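Local coordinates for mandelate racemase/muconate lactonizing protein (Dickeya dadantii, PDB 4IHC) that dehydrates D-mannonate and D-gluconate, at low activity, to 2-dehydro-3-deoxy-D-gluconate, with one magnesium ion bound per subunit, at residues G144-C149 with Q395-V400; Y270-V275 with M296-V301; T292-G297 with L314-R319. All coordinates share one frame; numbering follows the deposited sequence.

In the fold
All three contacts belong to one curled sheet, which includes the barrel strands of this enolase-superfamily enzyme and the antiparallel strand 397-399. Contacts 2 and 3 are neighbours, their centres about 7 Å apart: they share Met296 and Gly297, and Leu271 N lies 2.8 Å from Pro293 O, as expected of adjacent strands 270-272 and 294-296. Contact 2 holds the magnesium ligands Glu272 and Glu298. Contact 3 places Arg319, a probable substrate-binding residue, the nearest atom of its side chain about 4 Å from the magnesium ion. Contact 1 is centred about 22 Å from contact 2 and 20 Å from contact 3, yet its Tyr148 extends to both: Tyr148 OH is 2.9 Å from Tyr270 OH and 3.1 Å from Arg319 NH1.

Contact 1. Residues G144-C149 with Q395-V400; sequences GIPLYC and QGYAYV
An antiparallel beta ladder joins barrel strand 145-149 to the short strand 397-399, with Ile145 and Ala398 as its hydrogen-bonded pair and Pro146 and Tyr397 as the non-hydrogen-bonded one. Two bonds define the first pair, Ile145 N to Ala398 O and Ala398 N to Ile145 O, each 3.0 Å long. Leu147 N adds a third, to Gly396 O at 3.1 Å. Beyond it a water donates to both Leu147 O, at 2.6 Å, and Gly396 O, bridging the strands where they part. On the face carrying Pro146, the first torsion of Tyr397 (chi1 -79°) sets CG beside its own backbone N and brings ring atom CD1 within 3.5 Å of Pro146 N; CE1 lies 3.9 Å from Pro146 CB. The hydroxyl of this tyrosine continues to the carbonyl oxygen of Arg206 of the second subunit. On the face of Ile145 and Ala398, one methyl of Leu147, CD2, packs at 3.7 Å on Ala398 CB. Met362 of helix 355-367 covers both Ile145 and Ala398, Ile393 of strand 392-394 touches Leu147 and Ala398, and strand 145-149 is also bonded through Pro146 and Tyr148 to Gln374 of strand 374-375.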
loop_
_atom_site.group_PDB
_atom_site.type_symbol
_atom_site.label_atom_id
_atom_site.label_comp_id
_atom_site.label_asym_id
_atom_site.label_seq_id
_atom_site.Cartn_x
_atom_site.Cartn_y
_atom_site.Cartn_z
ATOM N N GLY A 144 41.390 -10.072 4.628
ATOM C CA GLY A 144 41.647 -10.455 3.252
ATOM C C GLY A 144 40.299 -10.508 2.561
ATOM O O GLY A 144 39.259 -10.362 3.218
ATOM N N ILE A 145 40.299 -10.734 1.249
ATOM C CA ILE A 145 39.067 -10.585 0.482
ATOM C C ILE A 145 38.673 -11.902 -0.140
ATOM O O ILE A 145 39.291 -12.347 -1.093
ATOM C CB ILE A 145 39.227 -9.528 -0.619
ATOM C CG1 ILE A 145 39.575 -8.191 0.021
ATOM C CG2 ILE A 145 37.934 -9.390 -1.435
ATOM C CD1 ILE A 145 39.972 -7.141 -0.997
ATOM N N PRO A 146 37.624 -12.521 0.392
ATOM C CA PRO A 146 37.238 -13.830 -0.143
ATOM C C PRO A 146 36.777 -13.697 -1.583
ATOM O O PRO A 146 36.109 -12.712 -1.925
ATOM C CB PRO A 146 36.070 -14.274 0.749
ATOM C CG PRO A 146 35.792 -13.165 1.688
ATOM C CD PRO A 146 36.700 -12.005 1.413
ATOM N N LEU A 147 37.128 -14.683 -2.406
ATOM C CA LEU A 147 36.880 -14.650 -3.848
ATOM C C LEU A 147 35.962 -15.769 -4.284
ATOM O O LEU A 147 35.868 -16.828 -3.649
ATOM C CB LEU A 147 38.195 -14.819 -4.643
ATOM C CG LEU A 147 39.369 -13.919 -4.236
ATOM C CD1 LEU A 147 40.632 -14.275 -5.006
ATOM C CD2 LEU A 147 38.994 -12.451 -4.436
ATOM N N TYR A 148 35.326 -15.554 -5.423
ATOM C CA TYR A 148 34.796 -16.671 -6.144
ATOM C C TYR A 148 35.289 -16.659 -7.558
ATOM O O TYR A 148 35.544 -15.600 -8.117
ATOM C CB TYR A 148 33.270 -16.722 -6.067
ATOM C CG TYR A 148 32.429 -15.815 -6.950
ATOM C CD1 TYR A 148 32.091 -16.176 -8.259
ATOM C CD2 TYR A 148 31.849 -14.674 -6.418
ATOM C CE1 TYR A 148 31.241 -15.381 -9.020
ATOM C CE2 TYR A 148 30.990 -13.889 -7.167
ATOM C CZ TYR A 148 30.693 -14.241 -8.461
ATOM O OH TYR A 148 29.841 -13.421 -9.158
ATOM N N CYS A 149 35.435 -17.853 -8.123
ATOM C CA CYS A 149 35.912 -18.011 -9.486
ATOM C C CYS A 149 34.852 -18.762 -10.286
ATOM O O CYS A 149 33.917 -19.340 -9.725
ATOM C CB CYS A 149 37.225 -18.814 -9.512
ATOM S SG CYS A 149 37.009 -20.491 -8.874
ATOM N N GLN A 395 45.125 -18.883 -2.038
ATOM C CA GLN A 395 44.125 -19.736 -1.393
ATOM C C GLN A 395 42.742 -19.070 -1.234
ATOM O O GLN A 395 42.166 -19.001 -0.130
ATOM C CB GLN A 395 44.654 -20.235 -0.053
ATOM C CG GLN A 395 45.935 -21.040 -0.209
ATOM C CD GLN A 395 46.153 -21.982 0.950
ATOM O OE1 GLN A 395 45.548 -23.053 1.014
ATOM N NE2 GLN A 395 47.013 -21.587 1.879
ATOM N N GLY A 396 42.215 -18.581 -2.352
ATOM C CA GLY A 396 40.862 -18.039 -2.390
ATOM C C GLY A 396 40.699 -16.706 -1.714
ATOM O O GLY A 396 39.579 -16.268 -1.454
ATOM N N TYR A 397 41.813 -16.057 -1.397
ATOM C CA TYR A 397 41.735 -14.713 -0.882
ATOM C C TYR A 397 42.581 -13.800 -1.721
ATOM O O TYR A 397 43.591 -14.215 -2.290
ATOM C CB TYR A 397 42.203 -14.635 0.561
ATOM C CG TYR A 397 41.176 -15.096 1.544
ATOM C CD1 TYR A 397 40.182 -14.235 1.987
ATOM C CD2 TYR A 397 41.203 -16.398 2.057
ATOM C CE1 TYR A 397 39.239 -14.645 2.909
ATOM C CE2 TYR A 397 40.258 -16.817 2.975
ATOM C CZ TYR A 397 39.275 -15.931 3.397
ATOM O OH TYR A 397 38.335 -16.337 4.314
ATOM N N ALA A 398 42.175 -12.544 -1.794
ATOM C CA ALA A 398 43.007 -11.574 -2.451
ATOM C C ALA A 398 43.530 -10.631 -1.387
ATOM O O ALA A 398 42.820 -10.319 -0.391
ATOM C CB ALA A 398 42.227 -10.854 -3.542
ATOM N N TYR A 399 44.796 -10.249 -1.556
ATOM C CA TYR A 399 45.541 -9.423 -0.595
ATOM C C TYR A 399 46.061 -8.183 -1.336
ATOM O O TYR A 399 47.017 -8.253 -2.122
ATOM C CB TYR A 399 46.702 -10.229 0.022
ATOM C CG TYR A 399 46.240 -11.430 0.834
ATOM C CD1 TYR A 399 45.824 -11.289 2.157
ATOM C CD2 TYR A 399 46.177 -12.689 0.274
ATOM C CE1 TYR A 399 45.377 -12.383 2.900
ATOM C CE2 TYR A 399 45.723 -13.792 0.999
ATOM C CZ TYR A 399 45.318 -13.635 2.304
ATOM O OH TYR A 399 44.876 -14.726 3.026
ATOM N N VAL A 400 45.435 -7.038 -1.118
ATOM C CA VAL A 400 45.897 -5.830 -1.814
ATOM C C VAL A 400 47.165 -5.269 -1.183
ATOM O O VAL A 400 47.318 -5.253 0.032
ATOM C CB VAL A 400 44.833 -4.711 -1.827
ATOM C CG1 VAL A 400 43.543 -5.199 -2.469
ATOM C CG2 VAL A 400 44.600 -4.190 -0.414
HETATM O O HOH W 1 37.259 -18.284 -2.009
#

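Contact 2. Residues Y270-V275 with M296-V301; sequences YLEDPV and MGELFV. With MG (magnesium ion), chain I.
Met296 opens the second segment by laying its thioether against Pro274 and Val275. A bend at its second torsion (chi2 -83°), repeated at the third, carries the sulfur to 3.7 Å from Pro274 CD, and brings CE to 3.5 Å from Val275 O and 4.0 Å from Val275 CG2. At Gly297 the contact turns polar: its single N-H is shared between a water, which accepts from Leu299 N as well, and Asp273 OD1, to which the hydrogen bond is weak at 3.5 Å from Gly297 N. Gly297 begins a type I turn closed by Phe300 N bonding to Gly297 O, so that the metal ligand Glu298 occupies the second position of the turn. The side chain of Glu298 leaves with CG between the backbone N and the carbonyl carbon (chi1 76°) and then runs extended, putting OE1 2.3 Å from the magnesium ion. Crossing it at about a right angle, Glu272 brings OE2 to 1.9 Å from the same ion, the two carboxylate planes standing 69° apart. Two waters also bind the ion; one donates to Asp273 OD2 at 2.6 Å, the other to Glu298 OE2. Asp246 supplies the remaining protein ligand, and Arg319 NH2 donates to Glu272 OE2. Glu272 OE2 and Glu298 OE1 are only 2.8 Å apart, a closeness consistent with the cation offsetting their mutual repulsion, while Asp273 acts from the second shell, holding a metal-bound water.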
loop_
_atom_site.group_PDB
_atom_site.type_symbol
_atom_site.label_atom_id
_atom_site.label_comp_id
_atom_site.label_asym_id
_atom_site.label_seq_id
_atom_site.Cartn_x
_atom_site.Cartn_y
_atom_site.Cartn_z
ATOM N N TYR A 270 24.171 -17.166 -3.902
ATOM C CA TYR A 270 23.147 -16.366 -4.571
ATOM C C TYR A 270 22.803 -16.788 -5.990
ATOM O O TYR A 270 23.635 -17.312 -6.710
ATOM C CB TYR A 270 23.441 -14.871 -4.517
ATOM C CG TYR A 270 24.698 -14.329 -5.196
ATOM C CD1 TYR A 270 24.915 -14.456 -6.568
ATOM C CD2 TYR A 270 25.620 -13.570 -4.461
ATOM C CE1 TYR A 270 26.060 -13.904 -7.186
ATOM C CE2 TYR A 270 26.731 -13.004 -5.067
ATOM C CZ TYR A 270 26.948 -13.169 -6.428
ATOM O OH TYR A 270 28.060 -12.585 -6.996
ATOM N N LEU A 271 21.549 -16.558 -6.361
ATOM C CA LEU A 271 21.080 -16.702 -7.721
ATOM C C LEU A 271 21.108 -15.318 -8.392
ATOM O O LEU A 271 20.465 -14.388 -7.908
ATOM C CB LEU A 271 19.664 -17.272 -7.698
ATOM C CG LEU A 271 18.971 -17.546 -9.052
ATOM C CD1 LEU A 271 19.738 -18.581 -9.847
ATOM C CD2 LEU A 271 17.540 -18.025 -8.840
ATOM N N GLU A 272 21.849 -15.196 -9.491
ATOM C CA GLU A 272 22.181 -13.903 -10.059
ATOM C C GLU A 272 21.338 -13.556 -11.282
ATOM O O GLU A 272 21.072 -14.418 -12.121
ATOM C CB GLU A 272 23.670 -13.886 -10.435
ATOM C CG GLU A 272 24.073 -12.714 -11.294
ATOM C CD GLU A 272 25.558 -12.691 -11.569
ATOM O OE1 GLU A 272 26.307 -13.340 -10.807
ATOM O OE2 GLU A 272 25.975 -12.015 -12.538
ATOM N N ASP A 273 20.940 -12.287 -11.383
ATOM C CA ASP A 273 20.188 -11.789 -12.548
ATOM C C ASP A 273 18.991 -12.672 -12.975
ATOM O O ASP A 273 18.892 -13.072 -14.117
ATOM C CB ASP A 273 21.140 -11.501 -13.728
ATOM C CG ASP A 273 22.008 -10.227 -13.511
ATOM O OD1 ASP A 273 21.926 -9.596 -12.428
ATOM O OD2 ASP A 273 22.801 -9.862 -14.419
ATOM N N PRO A 274 18.034 -12.917 -12.064
ATOM C CA PRO A 274 16.836 -13.646 -12.470
ATOM C C PRO A 274 15.992 -12.857 -13.475
ATOM O O PRO A 274 15.238 -13.453 -14.237
ATOM C CB PRO A 274 16.056 -13.822 -11.151
ATOM C CG PRO A 274 16.557 -12.744 -10.275
ATOM C CD PRO A 274 18.012 -12.565 -10.640
ATOM N N VAL A 275 16.132 -11.536 -13.492
ATOM C CA VAL A 275 15.384 -10.720 -14.449
ATOM C C VAL A 275 16.264 -9.637 -15.047
ATOM O O VAL A 275 17.313 -9.264 -14.487
ATOM C CB VAL A 275 14.150 -10.047 -13.804
ATOM C CG1 VAL A 275 13.232 -11.090 -13.166
ATOM C CG2 VAL A 275 14.574 -8.987 -12.789
ATOM N N MET A 296 21.611 -8.793 -8.142
ATOM C CA MET A 296 21.248 -8.097 -9.352
ATOM C C MET A 296 22.246 -6.975 -9.528
ATOM O O MET A 296 22.821 -6.474 -8.557
ATOM C CB MET A 296 19.850 -7.468 -9.216
ATOM C CG MET A 296 18.682 -8.450 -9.277
ATOM S SD MET A 296 18.204 -8.852 -10.984
ATOM C CE MET A 296 17.980 -7.218 -11.707
ATOM N N GLY A 297 22.450 -6.566 -10.769
ATOM C CA GLY A 297 22.994 -5.249 -10.971
ATOM C C GLY A 297 24.172 -5.055 -11.893
ATOM O O GLY A 297 24.558 -3.903 -12.137
ATOM N N GLU A 298 24.763 -6.127 -12.418
ATOM C CA GLU A 298 25.893 -5.882 -13.308
ATOM C C GLU A 298 25.481 -4.983 -14.493
ATOM O O GLU A 298 26.278 -4.149 -14.922
ATOM C CB GLU A 298 26.567 -7.176 -13.770
ATOM C CG GLU A 298 25.776 -7.899 -14.819
ATOM C CD GLU A 298 26.385 -9.250 -15.147
ATOM O OE1 GLU A 298 26.837 -9.954 -14.209
ATOM O OE2 GLU A 298 26.405 -9.599 -16.342
ATOM N N LEU A 299 24.236 -5.117 -14.982
ATOM C CA LEU A 299 23.760 -4.269 -16.072
ATOM C C LEU A 299 23.322 -2.852 -15.673
ATOM O O LEU A 299 23.052 -2.042 -16.543
ATOM C CB LEU A 299 22.615 -4.919 -16.850
ATOM C CG LEU A 299 23.022 -6.019 -17.843
ATOM C CD1 LEU A 299 21.799 -6.787 -18.313
ATOM C CD2 LEU A 299 23.763 -5.429 -19.038
ATOM N N PHE A 300 23.226 -2.569 -14.378
ATOM C CA PHE A 300 22.652 -1.272 -13.925
ATOM C C PHE A 300 23.520 -0.056 -14.281
ATOM O O PHE A 300 24.750 -0.126 -14.225
ATOM C CB PHE A 300 22.334 -1.268 -12.410
ATOM C CG PHE A 300 21.278 -2.271 -11.987
ATOM C CD1 PHE A 300 20.489 -2.934 -12.930
ATOM C CD2 PHE A 300 21.057 -2.531 -10.629
ATOM C CE1 PHE A 300 19.506 -3.851 -12.529
ATOM C CE2 PHE A 300 20.074 -3.429 -10.221
ATOM C CZ PHE A 300 19.311 -4.103 -11.174
ATOM N N VAL A 301 22.861 1.044 -14.655
ATOM C CA VAL A 301 23.511 2.277 -15.089
ATOM C C VAL A 301 22.776 3.510 -14.534
ATOM O O VAL A 301 23.169 4.651 -14.787
ATOM C CB VAL A 301 23.579 2.388 -16.636
ATOM C CG1 VAL A 301 24.483 1.304 -17.226
ATOM C CG2 VAL A 301 22.209 2.244 -17.278
HETATM MG MG MG I . 26.434 -12.189 -14.371
HETATM O O HOH W 2 21.967 -6.901 -13.862
HETATM O O HOH W 3 24.734 -9.026 -11.973
HETATM O O HOH W 4 24.549 -11.721 -14.906
HETATM O O HOH W 5 26.975 -12.274 -16.142
#

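Contact 3. Residues T292-G297 with L314-R319; sequences TPISMG and LIDYIR
The backbones of Thr292-Gly297 and Leu314-Arg319, whose end-to-end directions differ by 55°, pair in parallel with Ser295 bridged to Tyr317 and Met296 to Ile318. Ile294 O receives Asp316 N at 2.8 Å and, weakly, Tyr317 N; Met296 N then donates to Tyr317 O at 3.2 Å, and Arg319 N to Met296 O at 2.8 Å. At the start of the ladder a side chain takes the place of a backbone acceptor: Asp316 OD2 uses its anti lone pair for Ile294 N, 2.7 Å away along a nearly straight bond (167° at the hydrogen). The same oxygen forms a salt bridge with Arg287 of helix 283-289, so one carboxylate oxygen links the start of strand 294-296 to that helix.

On one face of the sheet Ser295 CB meets Tyr317 CB at 3.6 Å. Pro293 CB comes to the edge of the tyrosine ring, near its plane. Further along, Arg319 CG lies 3.6 Å from Ser295 CB, while Ser295 OG is buried without a polar partner in the model. The Arg319 chain bends at its second and third torsions, leading its guanidinium away from strand 294-296 to a salt bridge with Glu375. On the other side, Ile315 turns its CG2 branch against Met296, and Ile315 CG2 lies 3.6 Å from Met296 CG as the side chains cross at about a right angle; Leu309 and Ile310 of helix 303-311 close over Ile315.

Strand 294-296, helix 303-311 and strand 317-318 thus form a beta-alpha-beta unit with parallel neighbours, the repeating element of the enolase-type barrel. Arg319, just past the C-terminal end of its strand, sits where such barrels carry their active sites, consistent with its inferred role in substrate binding.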
loop_
_atom_site.group_PDB
_atom_site.type_symbol
_atom_site.label_atom_id
_atom_site.label_comp_id
_atom_site.label_asym_id
_atom_site.label_seq_id
_atom_site.Cartn_x
_atom_site.Cartn_y
_atom_site.Cartn_z
ATOM N N THR A 292 15.627 -17.984 -1.766
ATOM C CA THR A 292 16.945 -18.079 -2.382
ATOM C C THR A 292 17.566 -16.694 -2.457
ATOM O O THR A 292 16.925 -15.771 -2.897
ATOM C CB THR A 292 16.847 -18.721 -3.766
ATOM O OG1 THR A 292 16.491 -20.113 -3.609
ATOM C CG2 THR A 292 18.168 -18.627 -4.485
ATOM N N PRO A 293 18.796 -16.525 -1.963
ATOM C CA PRO A 293 19.338 -15.159 -2.029
ATOM C C PRO A 293 19.495 -14.727 -3.489
ATOM O O PRO A 293 19.848 -15.538 -4.364
ATOM C CB PRO A 293 20.710 -15.285 -1.355
ATOM C CG PRO A 293 20.676 -16.619 -0.616
ATOM C CD PRO A 293 19.773 -17.491 -1.441
ATOM N N ILE A 294 19.244 -13.454 -3.741
ATOM C CA ILE A 294 19.251 -12.916 -5.085
ATOM C C ILE A 294 20.309 -11.845 -5.218
ATOM O O ILE A 294 20.520 -11.058 -4.305
ATOM C CB ILE A 294 17.881 -12.277 -5.398
ATOM C CG1 ILE A 294 16.765 -13.316 -5.221
ATOM C CG2 ILE A 294 17.858 -11.660 -6.785
ATOM C CD1 ILE A 294 16.898 -14.528 -6.133
ATOM N N SER A 295 20.973 -11.804 -6.364
ATOM C CA SER A 295 21.833 -10.677 -6.660
ATOM C C SER A 295 21.437 -10.098 -8.000
ATOM O O SER A 295 20.981 -10.807 -8.882
ATOM C CB SER A 295 23.292 -11.112 -6.684
ATOM O OG SER A 295 23.510 -12.017 -7.746
ATOM N N MET A 296 21.611 -8.793 -8.142
ATOM C CA MET A 296 21.248 -8.097 -9.352
ATOM C C MET A 296 22.246 -6.975 -9.528
ATOM O O MET A 296 22.821 -6.474 -8.557
ATOM C CB MET A 296 19.850 -7.468 -9.216
ATOM C CG MET A 296 18.682 -8.450 -9.277
ATOM S SD MET A 296 18.204 -8.852 -10.984
ATOM C CE MET A 296 17.980 -7.218 -11.707
ATOM N N GLY A 297 22.450 -6.566 -10.769
ATOM C CA GLY A 297 22.994 -5.249 -10.971
ATOM C C GLY A 297 24.172 -5.055 -11.893
ATOM O O GLY A 297 24.558 -3.903 -12.137
ATOM N N LEU A 314 14.585 -6.189 -2.142
ATOM C CA LEU A 314 14.236 -7.089 -3.223
ATOM C C LEU A 314 15.429 -7.916 -3.711
ATOM O O LEU A 314 15.268 -8.846 -4.520
ATOM C CB LEU A 314 13.581 -6.292 -4.369
ATOM C CG LEU A 314 12.188 -5.755 -4.020
ATOM C CD1 LEU A 314 11.498 -5.144 -5.236
ATOM C CD2 LEU A 314 11.290 -6.812 -3.387
ATOM N N ILE A 315 16.617 -7.590 -3.199
ATOM C CA ILE A 315 17.829 -8.356 -3.482
ATOM C C ILE A 315 18.691 -8.427 -2.230
ATOM O O ILE A 315 18.535 -7.623 -1.304
ATOM C CB ILE A 315 18.689 -7.698 -4.589
ATOM C CG1 ILE A 315 19.186 -6.318 -4.126
ATOM C CG2 ILE A 315 17.908 -7.614 -5.912
ATOM C CD1 ILE A 315 19.875 -5.497 -5.236
ATOM N N ASP A 316 19.638 -9.354 -2.226
ATOM C CA ASP A 316 20.584 -9.483 -1.124
ATOM C C ASP A 316 22.027 -9.051 -1.462
ATOM O O ASP A 316 22.817 -8.770 -0.555
ATOM C CB ASP A 316 20.555 -10.929 -0.622
ATOM C CG ASP A 316 19.120 -11.446 -0.546
ATOM O OD1 ASP A 316 18.428 -11.110 0.435
ATOM O OD2 ASP A 316 18.668 -12.135 -1.496
ATOM N N TYR A 317 22.337 -8.930 -2.744
ATOM C CA TYR A 317 23.688 -8.573 -3.166
ATOM C C TYR A 317 23.526 -7.637 -4.350
ATOM O O TYR A 317 22.760 -7.917 -5.268
ATOM C CB TYR A 317 24.483 -9.817 -3.595
ATOM C CG TYR A 317 24.729 -10.787 -2.449
ATOM C CD1 TYR A 317 25.869 -10.663 -1.648
ATOM C CD2 TYR A 317 23.812 -11.791 -2.154
ATOM C CE1 TYR A 317 26.100 -11.533 -0.592
ATOM C CE2 TYR A 317 24.016 -12.664 -1.096
ATOM C CZ TYR A 317 25.153 -12.518 -0.322
ATOM O OH TYR A 317 25.372 -13.349 0.722
ATOM N N ILE A 318 24.234 -6.520 -4.316
ATOM C CA ILE A 318 24.263 -5.593 -5.440
ATOM C C ILE A 318 25.534 -5.882 -6.272
ATOM O O ILE A 318 26.664 -5.943 -5.719
ATOM C CB ILE A 318 24.180 -4.124 -4.932
ATOM C CG1 ILE A 318 24.097 -3.135 -6.099
ATOM C CG2 ILE A 318 25.380 -3.775 -4.049
ATOM C CD1 ILE A 318 22.830 -3.307 -6.924
ATOM N N ARG A 319 25.365 -6.026 -7.590
ATOM C CA ARG A 319 26.421 -6.534 -8.481
ATOM C C ARG A 319 26.985 -5.563 -9.507
ATOM O O ARG A 319 27.519 -5.997 -10.534
ATOM C CB ARG A 319 25.883 -7.713 -9.283
ATOM C CG ARG A 319 25.561 -8.931 -8.461
ATOM C CD ARG A 319 26.818 -9.770 -8.377
ATOM N NE ARG A 319 27.217 -10.208 -9.688
ATOM C CZ ARG A 319 28.468 -10.485 -10.057
ATOM N NH1 ARG A 319 29.485 -10.349 -9.215
ATOM N NH2 ARG A 319 28.690 -10.885 -11.294
#